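Local coordinates for endo-beta-mannanase (Rhizomucor miehei, PDB 4QP0), which probably catalyses the random hydrolysis of (1->4)-beta-mannosidic linkages in mannans, galactomannans and glucomannans, as an extracellular glycoside hydrolase of family 5, at residues Ser8-Thr13 and Asp284-Val289; Lys17-Glu22 and Gly48-Arg53. All coordinates share one frame; numbering follows the deposited sequence.

Interaction 1 of 2, residues Ser8-Thr13 and Asp284-Val289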
# COMPACT_ATOMS: atom_id res chain seq x y z
N SER A 8 16.60 -1.02 10.10
CA SER A 8 17.65 -0.61 11.02
C SER A 8 17.56 0.91 11.13
O SER A 8 18.03 1.64 10.25
CB SER A 8 19.03 -1.05 10.51
OG SER A 8 20.04 -0.69 11.43
N GLY A 9 16.94 1.37 12.21
CA GLY A 9 16.66 2.80 12.38
C GLY A 9 15.84 3.36 11.24
O GLY A 9 14.81 2.80 10.89
N PRO A 10 16.31 4.46 10.62
CA PRO A 10 15.59 5.12 9.53
C PRO A 10 15.64 4.39 8.18
O PRO A 10 14.93 4.77 7.25
CB PRO A 10 16.30 6.48 9.41
CG PRO A 10 17.69 6.22 9.90
CD PRO A 10 17.57 5.16 10.96
N GLN A 11 16.46 3.34 8.06
CA GLN A 11 16.63 2.66 6.77
C GLN A 11 15.96 1.29 6.71
O GLN A 11 15.82 0.60 7.73
CB GLN A 11 18.12 2.48 6.44
CG GLN A 11 18.94 3.76 6.43
CD GLN A 11 20.43 3.48 6.47
OE1 GLN A 11 20.92 2.80 7.37
NE2 GLN A 11 21.15 4.01 5.49
N PHE A 12 15.56 0.90 5.51
CA PHE A 12 15.25 -0.48 5.22
C PHE A 12 16.57 -1.20 5.03
O PHE A 12 17.55 -0.59 4.61
CB PHE A 12 14.43 -0.60 3.94
CG PHE A 12 13.00 -0.20 4.09
CD1 PHE A 12 12.17 -0.83 5.04
CD2 PHE A 12 12.46 0.79 3.29
CE1 PHE A 12 10.85 -0.45 5.17
CE2 PHE A 12 11.14 1.17 3.42
CZ PHE A 12 10.33 0.54 4.36
N THR A 13 16.58 -2.49 5.33
CA THR A 13 17.81 -3.27 5.20
C THR A 13 17.54 -4.65 4.60
O THR A 13 16.59 -5.34 4.99
CB THR A 13 18.61 -3.31 6.53
OG1 THR A 13 19.84 -4.00 6.32
CG2 THR A 13 17.83 -3.99 7.67
N ASP A 284 12.98 11.83 12.99
CA ASP A 284 12.66 12.19 14.38
C ASP A 284 12.14 11.01 15.20
O ASP A 284 12.34 10.94 16.41
CB ASP A 284 11.70 13.39 14.42
CG ASP A 284 12.30 14.63 13.77
OD1 ASP A 284 13.54 14.72 13.70
OD2 ASP A 284 11.52 15.51 13.32
N ALA A 285 11.44 10.10 14.53
CA ALA A 285 11.25 8.76 15.06
C ALA A 285 12.36 7.99 14.36
O ALA A 285 13.01 8.52 13.48
CB ALA A 285 9.88 8.21 14.71
N ASP A 286 12.63 6.76 14.75
CA ASP A 286 13.75 6.08 14.12
C ASP A 286 13.25 4.91 13.27
O ASP A 286 13.69 3.78 13.43
CB ASP A 286 14.77 5.64 15.18
CG ASP A 286 16.20 5.85 14.73
OD1 ASP A 286 16.41 6.44 13.64
OD2 ASP A 286 17.12 5.42 15.47
N LYS A 287 12.32 5.22 12.36
CA LYS A 287 11.66 4.22 11.50
C LYS A 287 11.64 4.70 10.06
O LYS A 287 11.41 5.89 9.81
CB LYS A 287 10.22 3.98 11.92
CG LYS A 287 10.07 3.30 13.26
CD LYS A 287 8.65 2.84 13.47
CE LYS A 287 8.53 2.23 14.85
NZ LYS A 287 7.18 1.67 15.09
N PRO A 288 11.85 3.77 9.10
CA PRO A 288 11.78 4.16 7.70
C PRO A 288 10.37 4.60 7.34
O PRO A 288 9.38 4.12 7.93
CB PRO A 288 12.11 2.86 6.96
CG PRO A 288 12.73 1.97 7.98
CD PRO A 288 12.03 2.32 9.25
N VAL A 289 10.31 5.55 6.41
CA VAL A 289 9.05 6.01 5.85
C VAL A 289 9.17 5.86 4.33
O VAL A 289 10.26 5.97 3.77
CB VAL A 289 8.73 7.46 6.28
CG1 VAL A 289 7.44 7.95 5.65
CG2 VAL A 289 8.61 7.55 7.79
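This is a close packing contact at the floor of the TIM barrel, where the tip of the N-terminal beta hairpin, with Phe12 and the turn at Gly9-Pro10, meets Pro288 in the loop leading into strand 289-294. The hairpin turns through a type II' beta turn from Ser8 to Gln11, closed by both backbone bonds between those two residues. Gly9 takes the first corner with positive phi (58°), and there is little room beside it next to CD of Pro10.

Pro288 is the wedge. Its CB lies over the centre of the Phe12 ring, 3.9 Å from the centroid and 8° off the ring normal, a CH-pi contact made full on the face. With CG anti to its carbonyl carbon (chi1 -75°), the Phe12 side chain leads off toward Pro288, and its ring end comes nearer than CB. The rest of the proline ring touches carbonyl oxygens of the turn: Pro288 CG lies 3.4 Å from Gln11 O, and Pro288 CD 3.3 Å from Gly9 O.

Hydrogen bonding between the two segments is absent. Pro288 CA comes within 3.2 Å of Pro10 O, and Lys287 CA lies 3.5 Å from Gly9 O, both bent, weak CA-H...O contacts. Gly9 O and Asp286 O, both acceptors, stand only 2.9 Å apart, a pairing that probably costs some electrostatic energy. Nearer the surface, Asp286 and Pro10 lie side by side, with OD1 of Asp286 3.2 Å from Pro10 CD.

Lys287 starts off away from the hairpin, and its NZ is bonded to the carbonyls of Leu245 and Ile250. Phe12 also meets two rings edge-to-face, Phe168 of strand 167-171 and Phe252, just ahead of strand 253-257, while helix 270-284 ends just before Ala285.

Interaction 2 of 2, residues Lys17-Glu22 and Gly48-Arg53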
# COMPACT_ATOMS: atom_id res chain seq x y z
N LYS A 17 23.11 -4.83 4.18
CA LYS A 17 23.18 -3.48 3.60
C LYS A 17 21.88 -2.68 3.73
O LYS A 17 20.79 -3.26 3.78
CB LYS A 17 23.64 -3.55 2.14
CG LYS A 17 24.95 -4.29 1.94
CD LYS A 17 25.90 -3.51 1.05
CE LYS A 17 27.27 -4.18 0.99
NZ LYS A 17 27.26 -5.35 0.07
N PRO A 18 22.00 -1.34 3.78
CA PRO A 18 20.82 -0.47 3.70
C PRO A 18 20.17 -0.55 2.31
O PRO A 18 20.86 -0.75 1.31
CB PRO A 18 21.39 0.93 3.95
CG PRO A 18 22.66 0.69 4.71
CD PRO A 18 23.21 -0.57 4.11
N PHE A 19 18.85 -0.41 2.27
CA PHE A 19 18.07 -0.64 1.06
C PHE A 19 17.21 0.59 0.72
O PHE A 19 16.12 0.78 1.27
CB PHE A 19 17.22 -1.91 1.25
CG PHE A 19 16.50 -2.38 0.01
CD1 PHE A 19 17.06 -2.25 -1.26
CD2 PHE A 19 15.26 -3.03 0.13
CE1 PHE A 19 16.39 -2.70 -2.39
CE2 PHE A 19 14.59 -3.49 -0.99
CZ PHE A 19 15.15 -3.33 -2.25
N TYR A 20 17.73 1.43 -0.18
CA TYR A 20 16.98 2.55 -0.75
C TYR A 20 16.47 2.12 -2.11
O TYR A 20 17.22 1.53 -2.89
CB TYR A 20 17.86 3.80 -0.90
CG TYR A 20 18.31 4.43 0.40
CD1 TYR A 20 17.53 5.38 1.05
CD2 TYR A 20 19.54 4.10 0.96
CE1 TYR A 20 17.94 5.96 2.24
CE2 TYR A 20 19.97 4.68 2.14
CZ TYR A 20 19.16 5.61 2.78
OH TYR A 20 19.58 6.18 3.96
N PHE A 21 15.20 2.41 -2.41
CA PHE A 21 14.64 2.04 -3.69
C PHE A 21 13.56 3.00 -4.19
O PHE A 21 12.94 3.71 -3.40
CB PHE A 21 14.10 0.61 -3.65
CG PHE A 21 12.97 0.41 -2.66
CD1 PHE A 21 11.65 0.55 -3.06
CD2 PHE A 21 13.24 0.03 -1.35
CE1 PHE A 21 10.61 0.34 -2.16
CE2 PHE A 21 12.21 -0.18 -0.44
CZ PHE A 21 10.90 -0.03 -0.85
N GLU A 22 13.38 3.03 -5.50
CA GLU A 22 12.13 3.48 -6.09
C GLU A 22 11.35 2.22 -6.45
O GLU A 22 11.88 1.34 -7.11
CB GLU A 22 12.36 4.35 -7.32
CG GLU A 22 11.07 4.80 -8.00
CD GLU A 22 11.30 5.46 -9.35
OE1 GLU A 22 12.46 5.84 -9.63
OE2 GLU A 22 10.33 5.61 -10.12
N GLY A 48 14.78 -0.89 -13.39
CA GLY A 48 15.56 -0.81 -12.15
C GLY A 48 14.72 -0.68 -10.90
O GLY A 48 15.14 -0.09 -9.91
N LEU A 49 13.52 -1.24 -10.94
CA LEU A 49 12.62 -1.20 -9.78
C LEU A 49 12.64 -2.56 -9.10
O LEU A 49 12.33 -3.56 -9.74
CB LEU A 49 11.19 -0.86 -10.22
CG LEU A 49 10.92 0.44 -10.99
CD1 LEU A 49 9.51 0.40 -11.59
CD2 LEU A 49 11.10 1.68 -10.12
N PRO A 50 13.03 -2.61 -7.81
CA PRO A 50 13.11 -3.89 -7.11
C PRO A 50 11.88 -4.25 -6.26
O PRO A 50 11.81 -5.36 -5.74
CB PRO A 50 14.32 -3.69 -6.19
CG PRO A 50 14.33 -2.23 -5.89
CD PRO A 50 13.62 -1.51 -7.02
N VAL A 51 10.93 -3.32 -6.12
CA VAL A 51 9.75 -3.56 -5.28
C VAL A 51 8.47 -3.10 -5.96
O VAL A 51 8.46 -2.05 -6.62
CB VAL A 51 9.85 -2.84 -3.90
CG1 VAL A 51 8.57 -3.04 -3.09
CG2 VAL A 51 11.04 -3.33 -3.10
N VAL A 52 7.40 -3.86 -5.79
CA VAL A 52 6.08 -3.43 -6.24
C VAL A 52 4.99 -3.58 -5.15
O VAL A 52 4.94 -4.59 -4.42
CB VAL A 52 5.70 -4.08 -7.60
CG1 VAL A 52 5.57 -5.60 -7.49
CG2 VAL A 52 4.44 -3.46 -8.20
N ARG A 53 4.17 -2.55 -5.01
CA ARG A 53 3.04 -2.55 -4.10
C ARG A 53 1.80 -2.90 -4.90
O ARG A 53 1.62 -2.42 -6.01
CB ARG A 53 2.89 -1.16 -3.50
CG ARG A 53 1.82 -1.06 -2.43
CD ARG A 53 1.91 0.29 -1.74
NE ARG A 53 0.74 0.53 -0.91
CZ ARG A 53 -0.38 1.11 -1.33
NH1 ARG A 53 -0.49 1.52 -2.59
NH2 ARG A 53 -1.39 1.29 -0.49
O HOH W 1 15.39 1.55 -7.18
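A beta-alpha-beta unit of the TIM barrel holds this contact: strand 17-25, helix 34-47 and strand 51-55, with the two strands parallel and adjacent in the sheet. Here the lower half of the first strand meets the entry to the second, mainly through Phe19 and Phe21 on one side and Pro50 and Val51 on the other.

Val51 sets CG2 over the centre of the Phe21 ring, a CH-pi contact 3.9 Å from the centroid and 13° off the normal. Val51 CB also comes within 3.7 Å of Phe21 CE1. Phe21 CG lies between its backbone N and carbonyl carbon (chi1 62°), the crowded position. CD2 of the Phe21 ring lies over the Phe19 ring, offset toward its rim. Pro50 CG touches both aromatic residues, at 3.6 Å from Phe21 CB and 3.9 Å from Phe19 CZ; the Phe19 and Pro50 side chains run antiparallel alongside one another.

On the helix side, the extended chain of Glu22 crosses Leu49, whose CD2 lies 3.8 Å from Glu22 CG. Leu49 also rests on Met44 of helix 34-47, and Glu22 on helix 345-358.

Gly48 closes that first helix in a Schellman motif, and a water ties its carbonyl to the strand, accepting from Glu22 N at 3.0 Å and donating to Gly48 O at 3.2 Å.

From the N terminus the chain first forms the hairpin of strands 6-8 and 11-14, then turns into strand 17-25. Interaction 2 closes the shorter loop, from that strand through helix 34-47 to strand 51-55. Interaction 1 closes a far longer one, with 270 residues between its segments, bringing the loop before strand 289-294 back against the hairpin; the shorter loop lies wholly within it. The two contacts meet where strands 11-14 and 17-25 run antiparallel: Phe12 O probably accepts a hydrogen bond from Phe19 N, and the rings of Phe12 and Phe21 touch. Interaction 1 thus ties the hairpin to the start of a late strand, while interaction 2 joins two consecutive early strands.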